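Local coordinates for protein H127A/Y244A mutant of alginate lyase AlyC3 in complex with dimannuronate (Psychromonas sp., PDB 7C8F) that derives from an alginate-cleaving polysaccharide lyase of family 7, here an engineered double mutant holding a bound dimannuronate, at residues Ala15-Phe20 and Phe58-Lys63; Val125-Leu130 and Thr135-His140; Val145-Asp150 and Gly156-Met161. All blocks are in the same frame, centred on the assembly; numbering follows the deposited sequence.

Overall arrangement
The three contacts lie apart in one beta-sandwich protein, and their chemistry follows their place in it. Interaction 3 is buried and joins two neighbouring strands of the large curled sheet by backbone bonds and aromatic packing. Interaction 2, partly buried, reaches the same sheet through strand 119-129, the neighbour of strand 143-148; its polar bonds run largely through asparagine amides and hold a loop of the glycan pocket. Nearest atoms of these two are about 6 Å apart. Interaction 1 sits on the opposite side of the chain's centre from interaction 2, at an outermost strand of the other sheet; partly buried, it relies on apolar ring contacts and one bridging water.

Interaction 1. Residues Ala15-Phe20 and Phe58-Lys63; sequences ANYTQF and FYVDKK
Val60 sets its CG1 methyl over one face of the Tyr17 ring, 3.5 Å from CG1 to the ring centroid and 12° off the ring normal, a CH-pi contact. With CG1 anti to the backbone N (chi1 167°) and directed at the ring centre, CG2 touches the rim of that ring at Tyr17 CD1 and meets the Phe20 ring obliquely, 4.0 Å from Phe20 CE2. Phe20 carries the CG of Gln19 over one of its faces, and its backbone N is bonded to Tyr17 O, a turn that presents both rings to the same valine. Strand 58-60 is an outermost strand of the seven-stranded sheet in the beta-sandwich of this family, and Tyr17 and the start of helix 18-25 pack against it. The Tyr17 and Lys62 side chains cross at about a right angle, with Tyr17 OH 3.6 Å from Lys62 CG. A water lies in the ring plane at the tyrosine edge, 2.9 Å from Tyr17 OH, and donates to Lys62 O at 2.7 Å. Replacing Tyr17 by an alanine would probably leave Val60 CG1 without its aromatic cover and break this water link. The lysine NZ reaches instead to Gly9 O.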
loop_
_atom_site.group_PDB
_atom_site.type_symbol
_atom_site.label_atom_id
_atom_site.label_comp_id
_atom_site.label_asym_id
_atom_site.label_seq_id
_atom_site.Cartn_x
_atom_site.Cartn_y
_atom_site.Cartn_z
ATOM N N ALA B 15 28.790 2.970 23.515
ATOM C CA ALA B 15 29.013 4.344 23.089
ATOM C C ALA B 15 30.467 4.793 23.220
ATOM O O ALA B 15 30.825 5.836 22.666
ATOM C CB ALA B 15 28.092 5.288 23.859
ATOM N N ASN B 16 31.315 4.021 23.888
ATOM C CA ASN B 16 32.723 4.373 24.019
ATOM C C ASN B 16 33.588 3.833 22.888
ATOM O O ASN B 16 34.807 4.021 22.919
ATOM C CB ASN B 16 33.279 3.884 25.361
ATOM C CG ASN B 16 32.906 4.795 26.506
ATOM O OD1 ASN B 16 32.614 5.975 26.300
ATOM N ND2 ASN B 16 32.907 4.257 27.721
ATOM N N TYR B 17 33.008 3.162 21.895
ATOM C CA TYR B 17 33.784 2.551 20.823
ATOM C C TYR B 17 33.482 3.247 19.509
ATOM O O TYR B 17 32.338 3.230 19.039
ATOM C CB TYR B 17 33.539 1.041 20.760
ATOM C CG TYR B 17 34.135 0.370 21.977
ATOM C CD1 TYR B 17 33.441 0.318 23.178
ATOM C CD2 TYR B 17 35.420 -0.168 21.938
ATOM C CE1 TYR B 17 33.997 -0.268 24.305
ATOM C CE2 TYR B 17 35.982 -0.752 23.061
ATOM C CZ TYR B 17 35.264 -0.804 24.236
ATOM O OH TYR B 17 35.815 -1.384 25.357
ATOM N N THR B 18 34.511 3.865 18.923
ATOM C CA THR B 18 34.307 4.720 17.762
ATOM C C THR B 18 33.666 3.970 16.606
ATOM O O THR B 18 32.919 4.569 15.828
ATOM C CB THR B 18 35.624 5.358 17.304
ATOM O OG1 THR B 18 36.624 4.347 17.139
ATOM C CG2 THR B 18 36.100 6.394 18.317
ATOM N N GLN B 19 33.955 2.673 16.464
ATOM C CA GLN B 19 33.454 1.941 15.306
ATOM C C GLN B 19 31.947 1.749 15.363
ATOM O O GLN B 19 31.333 1.502 14.317
ATOM C CB GLN B 19 34.176 0.600 15.135
ATOM C CG GLN B 19 33.982 -0.397 16.262
ATOM C CD GLN B 19 35.100 -0.321 17.294
ATOM O OE1 GLN B 19 35.462 0.764 17.754
ATOM N NE2 GLN B 19 35.655 -1.475 17.655
ATOM N N PHE B 20 31.339 1.869 16.548
ATOM C CA PHE B 20 29.892 1.757 16.701
ATOM C C PHE B 20 29.192 3.086 16.954
ATOM O O PHE B 20 27.954 3.141 16.922
ATOM C CB PHE B 20 29.544 0.787 17.834
ATOM C CG PHE B 20 30.219 -0.558 17.706
ATOM C CD1 PHE B 20 29.973 -1.371 16.608
ATOM C CD2 PHE B 20 31.107 -1.005 18.676
ATOM C CE1 PHE B 20 30.602 -2.596 16.477
ATOM C CE2 PHE B 20 31.741 -2.229 18.549
ATOM C CZ PHE B 20 31.485 -3.030 17.450
ATOM N N PHE B 58 23.886 -6.446 26.543
ATOM C CA PHE B 58 24.185 -5.439 25.523
ATOM C C PHE B 58 25.449 -4.720 25.986
ATOM O O PHE B 58 25.388 -3.854 26.868
ATOM C CB PHE B 58 23.024 -4.459 25.349
ATOM C CG PHE B 58 23.293 -3.362 24.342
ATOM C CD1 PHE B 58 23.329 -3.647 22.980
ATOM C CD2 PHE B 58 23.525 -2.059 24.752
ATOM C CE1 PHE B 58 23.586 -2.646 22.052
ATOM C CE2 PHE B 58 23.779 -1.057 23.824
ATOM C CZ PHE B 58 23.810 -1.354 22.472
ATOM N N TYR B 59 26.580 -5.057 25.384
ATOM C CA TYR B 59 27.852 -4.506 25.828
ATOM C C TYR B 59 28.876 -4.699 24.726
ATOM O O TYR B 59 28.630 -5.396 23.732
ATOM C CB TYR B 59 28.311 -5.169 27.139
ATOM C CG TYR B 59 28.595 -6.660 27.020
ATOM C CD1 TYR B 59 27.577 -7.596 27.158
ATOM C CD2 TYR B 59 29.885 -7.120 26.780
ATOM C CE1 TYR B 59 27.838 -8.962 27.048
ATOM C CE2 TYR B 59 30.162 -8.472 26.676
ATOM C CZ TYR B 59 29.133 -9.387 26.809
ATOM O OH TYR B 59 29.414 -10.736 26.698
ATOM N N VAL B 60 30.046 -4.100 24.913
ATOM C CA VAL B 60 31.190 -4.354 24.055
ATOM C C VAL B 60 32.190 -5.181 24.846
ATOM O O VAL B 60 32.521 -4.843 25.990
ATOM C CB VAL B 60 31.813 -3.058 23.509
ATOM C CG1 VAL B 60 33.162 -3.347 22.911
ATOM C CG2 VAL B 60 30.906 -2.460 22.441
ATOM N N ASP B 61 32.628 -6.287 24.254
ATOM C CA ASP B 61 33.668 -7.101 24.868
ATOM C C ASP B 61 34.989 -6.348 24.791
ATOM O O ASP B 61 35.465 -6.017 23.702
ATOM C CB ASP B 61 33.765 -8.429 24.125
ATOM C CG ASP B 61 34.788 -9.365 24.746
ATOM O OD1 ASP B 61 35.987 -9.198 24.461
ATOM O OD2 ASP B 61 34.384 -10.253 25.517
ATOM N N LYS B 62 35.590 -6.069 25.954
ATOM C CA LYS B 62 36.756 -5.193 25.965
ATOM C C LYS B 62 37.942 -5.808 25.233
ATOM O O LYS B 62 38.764 -5.079 24.666
ATOM C CB LYS B 62 37.128 -4.804 27.397
ATOM C CG LYS B 62 36.166 -3.821 28.046
ATOM C CD LYS B 62 36.756 -3.250 29.333
ATOM C CE LYS B 62 35.962 -2.061 29.841
ATOM N NZ LYS B 62 36.634 -1.423 31.014
ATOM N N LYS B 63 38.043 -7.135 25.214
ATOM C CA LYS B 63 39.186 -7.764 24.566
ATOM C C LYS B 63 39.019 -7.814 23.052
ATOM O O LYS B 63 39.935 -7.447 22.307
ATOM C CB LYS B 63 39.416 -9.163 25.142
ATOM C CG LYS B 63 40.679 -9.831 24.632
ATOM C CD LYS B 63 41.542 -10.321 25.780
ATOM C CE LYS B 63 42.786 -11.017 25.261
ATOM N NZ LYS B 63 42.435 -12.155 24.369
HETATM O O HOH W 1 38.507 -2.381 24.950
#

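Interaction 2. Residues Val125-Leu130 and Thr135-His140; sequences VANKGL and THNVPH. With BEM (beta-D-mannopyranuronic acid), chain D; BEM (beta-D-mannopyranuronic acid), chain C.
Gly129 and Asn137 come within 4.0 Å, CA to CA, where residues 127-130 and 135-140 run past each other in roughly opposite directions, 152° apart. A backbone bond from Leu130 N to Thr135 O, 2.8 Å, ties one end; a CB on Gly129 would clash with that same oxygen. Further along, the Asn127 side chain takes over from the backbone. Its CG sits between the backbone N and the carbonyl carbon (chi1 73°), which turns the amide to the loop to grip Val138 twice: Val138 N donates to a lone pair of Asn127 OD1 at 3.0 Å, nearly straight at 170°, and Asn127 ND2 donates to Val138 O at 2.7 Å. Asn137 answers in the other direction, its ND2 reaching Lys128 O at 3.0 Å from well above the carbonyl plane. Leu130 brings CD1 to the edge of the His136 ring, 3.7 Å from CD2, while His136 NE2 bonds to Ile168 N of the second subunit. Beyond the asparagines the loop meets sugar. Pro139 O accepts from O3 of the chain C mannuronate at 2.6 Å. His140 ND1 donates to carboxylate O6B of the chain D mannuronate at 2.8 Å, and a bond between His140 NE2 and Cys169 N fixes the imidazole's other side. Asparagine amides thus tie to strand 119-129 a loop that lines the dimannuronate pocket with Arg77, Gln117, Gln124, Lys170 and Tyr189.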
loop_
_atom_site.group_PDB
_atom_site.type_symbol
_atom_site.label_atom_id
_atom_site.label_comp_id
_atom_site.label_asym_id
_atom_site.label_seq_id
_atom_site.Cartn_x
_atom_site.Cartn_y
_atom_site.Cartn_z
ATOM N N VAL B 125 15.055 -6.034 7.899
ATOM C CA VAL B 125 14.425 -4.852 7.324
ATOM C C VAL B 125 12.943 -5.008 7.615
ATOM O O VAL B 125 12.303 -5.943 7.111
ATOM C CB VAL B 125 14.666 -4.716 5.812
ATOM C CG1 VAL B 125 13.957 -3.460 5.270
ATOM C CG2 VAL B 125 16.155 -4.683 5.472
ATOM N N ALA B 126 12.399 -4.110 8.436
ATOM C CA ALA B 126 10.985 -4.097 8.780
ATOM C C ALA B 126 10.294 -2.984 8.007
ATOM O O ALA B 126 10.938 -2.135 7.393
ATOM C CB ALA B 126 10.823 -3.823 10.277
ATOM N N ASN B 127 8.963 -2.994 8.017
ATOM C CA ASN B 127 8.222 -1.818 7.578
ATOM C C ASN B 127 7.585 -1.143 8.777
ATOM O O ASN B 127 7.134 -1.805 9.720
ATOM C CB ASN B 127 7.160 -2.120 6.501
ATOM C CG ASN B 127 5.945 -2.844 7.048
ATOM O OD1 ASN B 127 4.906 -2.232 7.330
ATOM N ND2 ASN B 127 6.063 -4.148 7.188
ATOM N N LYS B 128 7.580 0.182 8.732
ATOM C CA LYS B 128 6.782 0.951 9.672
ATOM C C LYS B 128 5.331 0.968 9.209
ATOM O O LYS B 128 4.419 0.667 9.989
ATOM C CB LYS B 128 7.368 2.366 9.802
ATOM C CG LYS B 128 6.718 3.241 10.875
ATOM C CD LYS B 128 6.924 2.662 12.263
ATOM C CE LYS B 128 6.397 3.606 13.327
ATOM N NZ LYS B 128 6.696 3.077 14.682
ATOM N N GLY B 129 5.108 1.279 7.938
ATOM C CA GLY B 129 3.780 1.366 7.346
ATOM C C GLY B 129 3.789 2.410 6.243
ATOM O O GLY B 129 4.826 2.675 5.642
ATOM N N LEU B 130 2.621 3.011 5.995
ATOM C CA LEU B 130 2.548 4.024 4.948
ATOM C C LEU B 130 3.202 5.334 5.358
ATOM O O LEU B 130 3.531 6.142 4.481
ATOM C CB LEU B 130 1.093 4.339 4.626
ATOM C CG LEU B 130 0.284 3.231 3.964
ATOM C CD1 LEU B 130 -1.159 3.684 3.885
ATOM C CD2 LEU B 130 0.807 2.895 2.562
ATOM N N THR B 135 0.751 3.803 10.033
ATOM C CA THR B 135 -0.558 3.534 9.458
ATOM C C THR B 135 -0.483 2.365 8.479
ATOM O O THR B 135 0.402 2.308 7.615
ATOM C CB THR B 135 -1.055 4.792 8.748
ATOM O OG1 THR B 135 -0.952 5.895 9.656
ATOM C CG2 THR B 135 -2.494 4.644 8.301
ATOM N N HIS B 136 -1.416 1.427 8.613
ATOM C CA HIS B 136 -1.477 0.266 7.721
ATOM C C HIS B 136 -0.166 -0.521 7.717
ATOM O O HIS B 136 0.307 -0.995 6.680
ATOM C CB HIS B 136 -1.947 0.648 6.310
ATOM C CG HIS B 136 -3.388 1.055 6.258
ATOM N ND1 HIS B 136 -4.401 0.231 6.696
ATOM C CD2 HIS B 136 -3.988 2.189 5.819
ATOM C CE1 HIS B 136 -5.565 0.839 6.531
ATOM N NE2 HIS B 136 -5.341 2.031 6.005
ATOM N N ASN B 137 0.425 -0.667 8.898
ATOM C CA ASN B 137 1.594 -1.525 9.056
ATOM C C ASN B 137 1.299 -2.934 8.559
ATOM O O ASN B 137 0.213 -3.476 8.781
ATOM C CB ASN B 137 1.945 -1.589 10.541
ATOM C CG ASN B 137 2.989 -2.638 10.851
ATOM O OD1 ASN B 137 2.668 -3.763 11.260
ATOM N ND2 ASN B 137 4.250 -2.288 10.637
ATOM N N VAL B 138 2.275 -3.541 7.896
ATOM C CA VAL B 138 2.199 -4.940 7.487
ATOM C C VAL B 138 3.007 -5.751 8.498
ATOM O O VAL B 138 4.191 -5.455 8.699
ATOM C CB VAL B 138 2.728 -5.124 6.056
ATOM C CG1 VAL B 138 2.812 -6.602 5.675
ATOM C CG2 VAL B 138 1.816 -4.371 5.087
ATOM N N PRO B 139 2.404 -6.735 9.192
ATOM C CA PRO B 139 3.098 -7.364 10.331
ATOM C C PRO B 139 4.064 -8.468 9.921
ATOM O O PRO B 139 4.127 -9.525 10.560
ATOM C CB PRO B 139 1.938 -7.921 11.168
ATOM C CG PRO B 139 0.919 -8.290 10.159
ATOM C CD PRO B 139 1.019 -7.217 9.060
ATOM N N HIS B 140 4.818 -8.225 8.849
ATOM C CA HIS B 140 5.788 -9.158 8.305
ATOM C C HIS B 140 6.976 -8.273 7.937
ATOM O O HIS B 140 6.786 -7.233 7.276
ATOM C CB HIS B 140 5.284 -9.855 7.034
ATOM C CG HIS B 140 3.926 -10.482 7.158
ATOM N ND1 HIS B 140 3.710 -11.667 7.831
ATOM C CD2 HIS B 140 2.721 -10.104 6.667
ATOM C CE1 HIS B 140 2.426 -11.985 7.760
ATOM N NE2 HIS B 140 1.803 -11.055 7.056
HETATM C C1 BEM D . 7.644 -12.323 12.881
HETATM C C2 BEM D . 8.067 -13.729 13.296
HETATM O O2 BEM D . 6.920 -14.524 13.554
HETATM C C3 BEM D . 8.802 -14.380 12.148
HETATM O O3 BEM D . 9.027 -15.725 12.410
HETATM C C4 BEM D . 7.839 -14.454 11.017
HETATM O O4 BEM D . 8.298 -15.288 9.995
HETATM C C5 BEM D . 7.572 -13.056 10.586
HETATM O O5 BEM D . 6.940 -12.436 11.676
HETATM C C6 BEM D . 6.684 -13.060 9.409
HETATM O O6B BEM D . 5.494 -12.929 9.565
HETATM O O6A BEM D . 7.245 -12.978 8.355
HETATM C C1 BEM C . 6.423 -7.959 15.222
HETATM C C2 BEM C . 5.336 -8.368 14.245
HETATM O O2 BEM C . 5.501 -7.680 13.018
HETATM C C3 BEM C . 5.361 -9.860 14.039
HETATM O O3 BEM C . 4.460 -10.229 13.042
HETATM C C4 BEM C . 6.758 -10.358 13.698
HETATM O O4 BEM C . 6.764 -11.775 13.845
HETATM C C5 BEM C . 7.770 -9.789 14.665
HETATM O O5 BEM C . 7.682 -8.391 14.799
HETATM C C6 BEM C . 9.096 -10.099 14.093
HETATM O O6B BEM C . 9.671 -9.223 13.448
HETATM O O6A BEM C . 9.644 -11.134 14.432
HETATM O O1 BEM C . 6.530 -6.550 15.306
HETATM O O HOH W 2 7.900 -5.359 9.575
#

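Interaction 3. Residues Val145-Asp150 and Gly156-Met161; sequences VVWKED and GHFWAM
Val146 and Trp159 form an antiparallel hydrogen-bonded pair, Val146 N to Trp159 O and Trp159 N to Val146 O both 3.0 Å. With CG1 of the valine anti to the carbonyl carbon (chi1 -50°), CG2 falls between the backbone N and the carbonyl carbon; the two side chains meet obliquely, Val146 CG2 3.9 Å from Trp159 CB. Met161, bent at chi2, brings its CE to the same methyl at 4.0 Å and also touches the aliphatic part of Lys148. The Trp159 indole is then bordered by Lys148, whose CB approaches obliquely to 3.6 Å from Trp159 CD1. Trp159 NE1 donates to a water lying in the indole plane, 2.9 Å away, which also donates to Lys148 O and accepts from His157 N. Lys148 NZ forms a salt bridge with Glu119. These strands, crossing at 141°, make a twisted hairpin in the large curved sheet of the beta-sandwich, with strand 119-129 beside one and strand 189-196 beside the other. Val145, Trp147 and Phe158 face the opposite way from Val146 and Trp159, toward the second sheet, where Phe158 meets Phe205 edge-to-face. Trp147 crosses Phe158 at about a right angle, its CD1 turned to the phenyl CE1. Gly156 closes the contact where the chain turns a corner: a positive phi of 69° favours glycine, its CA packs 3.7 Å from Trp147 CZ2, and Gly156 N donates to Glu149 O at 3.1 Å from above the carbonyl plane, with a weak second bond to Lys148 O.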
loop_
_atom_site.group_PDB
_atom_site.type_symbol
_atom_site.label_atom_id
_atom_site.label_comp_id
_atom_site.label_asym_id
_atom_site.label_seq_id
_atom_site.Cartn_x
_atom_site.Cartn_y
_atom_site.Cartn_z
ATOM N N VAL B 145 17.467 -11.932 8.280
ATOM C CA VAL B 145 18.698 -12.665 8.075
ATOM C C VAL B 145 18.824 -13.491 9.353
ATOM O O VAL B 145 18.896 -12.980 10.419
ATOM C CB VAL B 145 19.936 -11.788 7.843
ATOM C CG1 VAL B 145 21.147 -12.681 7.611
ATOM C CG2 VAL B 145 19.733 -10.899 6.635
ATOM N N VAL B 146 18.852 -14.800 9.168
ATOM C CA VAL B 146 18.852 -15.738 10.257
ATOM C C VAL B 146 19.892 -16.823 10.223
ATOM O O VAL B 146 20.426 -17.116 9.209
ATOM C CB VAL B 146 17.487 -16.495 10.306
ATOM C CG1 VAL B 146 16.339 -15.541 10.248
ATOM C CG2 VAL B 146 17.336 -17.533 9.191
ATOM N N TRP B 147 20.118 -17.413 11.387
ATOM C CA TRP B 147 20.895 -18.628 11.539
ATOM C C TRP B 147 19.770 -19.611 11.774
ATOM O O TRP B 147 18.924 -19.373 12.554
ATOM C CB TRP B 147 21.850 -18.627 12.713
ATOM C CG TRP B 147 22.591 -19.928 12.868
ATOM C CD1 TRP B 147 23.804 -20.200 12.383
ATOM C CD2 TRP B 147 22.155 -21.100 13.548
ATOM N NE1 TRP B 147 24.166 -21.465 12.700
ATOM C CE2 TRP B 147 23.165 -22.047 13.408
ATOM C CE3 TRP B 147 21.018 -21.442 14.246
ATOM C CZ2 TRP B 147 23.080 -23.288 13.959
ATOM C CZ3 TRP B 147 20.950 -22.682 14.791
ATOM C CH2 TRP B 147 21.980 -23.585 14.637
ATOM N N LYS B 148 19.752 -20.710 11.035
ATOM C CA LYS B 148 18.666 -21.681 11.136
ATOM C C LYS B 148 19.233 -23.060 11.436
ATOM O O LYS B 148 20.156 -23.514 10.757
ATOM C CB LYS B 148 17.817 -21.717 9.860
ATOM C CG LYS B 148 16.583 -22.607 9.968
ATOM C CD LYS B 148 15.612 -22.354 8.827
ATOM C CE LYS B 148 14.382 -23.256 8.912
ATOM N NZ LYS B 148 13.511 -22.937 10.079
ATOM N N GLU B 149 18.646 -23.737 12.420
ATOM C CA GLU B 149 19.201 -25.018 12.843
ATOM C C GLU B 149 19.107 -26.062 11.729
ATOM O O GLU B 149 20.096 -26.738 11.420
ATOM C CB GLU B 149 18.501 -25.509 14.111
ATOM C CG GLU B 149 19.065 -26.839 14.601
ATOM C CD GLU B 149 18.267 -27.431 15.747
ATOM O OE1 GLU B 149 18.858 -27.667 16.819
ATOM O OE2 GLU B 149 17.051 -27.661 15.573
ATOM N N ASP B 150 17.932 -26.202 11.111
ATOM C CA ASP B 150 17.719 -27.298 10.163
ATOM C C ASP B 150 16.622 -26.891 9.191
ATOM O O ASP B 150 15.455 -26.789 9.579
ATOM C CB ASP B 150 17.343 -28.571 10.915
ATOM C CG ASP B 150 17.280 -29.785 10.007
ATOM O OD1 ASP B 150 17.138 -29.597 8.785
ATOM O OD2 ASP B 150 17.369 -30.922 10.515
ATOM N N GLY B 156 22.501 -25.457 10.007
ATOM C CA GLY B 156 23.443 -24.438 10.420
ATOM C C GLY B 156 23.848 -23.468 9.333
ATOM O O GLY B 156 24.990 -22.999 9.323
ATOM N N HIS B 157 22.942 -23.153 8.409
ATOM C CA HIS B 157 23.213 -22.125 7.417
ATOM C C HIS B 157 22.597 -20.795 7.832
ATOM O O HIS B 157 21.642 -20.732 8.614
ATOM C CB HIS B 157 22.646 -22.513 6.046
ATOM C CG HIS B 157 23.464 -23.532 5.317
ATOM N ND1 HIS B 157 23.687 -23.471 3.960
ATOM C CD2 HIS B 157 24.119 -24.632 5.763
ATOM C CE1 HIS B 157 24.425 -24.512 3.592
ATOM N NE2 HIS B 157 24.713 -25.221 4.669
ATOM N N PHE B 158 23.169 -19.735 7.283
ATOM C CA PHE B 158 22.525 -18.428 7.254
ATOM C C PHE B 158 21.546 -18.389 6.089
ATOM O O PHE B 158 21.823 -18.934 5.015
ATOM C CB PHE B 158 23.577 -17.359 6.992
ATOM C CG PHE B 158 24.557 -17.160 8.108
ATOM C CD1 PHE B 158 24.128 -16.952 9.412
ATOM C CD2 PHE B 158 25.916 -17.164 7.843
ATOM C CE1 PHE B 158 25.040 -16.731 10.429
ATOM C CE2 PHE B 158 26.839 -16.946 8.856
ATOM C CZ PHE B 158 26.398 -16.743 10.153
ATOM N N TRP B 159 20.412 -17.713 6.291
ATOM C CA TRP B 159 19.393 -17.584 5.255
ATOM C C TRP B 159 18.860 -16.162 5.254
ATOM O O TRP B 159 18.782 -15.517 6.303
ATOM C CB TRP B 159 18.183 -18.505 5.494
ATOM C CG TRP B 159 18.528 -19.958 5.549
ATOM C CD1 TRP B 159 18.956 -20.645 6.648
ATOM C CD2 TRP B 159 18.482 -20.900 4.471
ATOM N NE1 TRP B 159 19.172 -21.963 6.318
ATOM C CE2 TRP B 159 18.901 -22.140 4.991
ATOM C CE3 TRP B 159 18.140 -20.812 3.120
ATOM C CZ2 TRP B 159 18.987 -23.288 4.209
ATOM C CZ3 TRP B 159 18.225 -21.972 2.336
ATOM C CH2 TRP B 159 18.644 -23.181 2.890
ATOM N N ALA B 160 18.462 -15.698 4.072
ATOM C CA ALA B 160 17.647 -14.491 3.940
ATOM C C ALA B 160 16.211 -14.911 3.665
ATOM O O ALA B 160 15.930 -15.552 2.646
ATOM C CB ALA B 160 18.160 -13.608 2.805
ATOM N N MET B 161 15.312 -14.585 4.585
ATOM C CA MET B 161 13.892 -14.861 4.442
ATOM C C MET B 161 13.255 -13.567 3.963
ATOM O O MET B 161 13.199 -12.587 4.712
ATOM C CB MET B 161 13.313 -15.277 5.793
ATOM C CG MET B 161 14.071 -16.424 6.476
ATOM S SD MET B 161 14.083 -17.920 5.466
ATOM C CE MET B 161 14.689 -19.145 6.639
HETATM O O HOH W 3 20.132 -24.099 8.052
#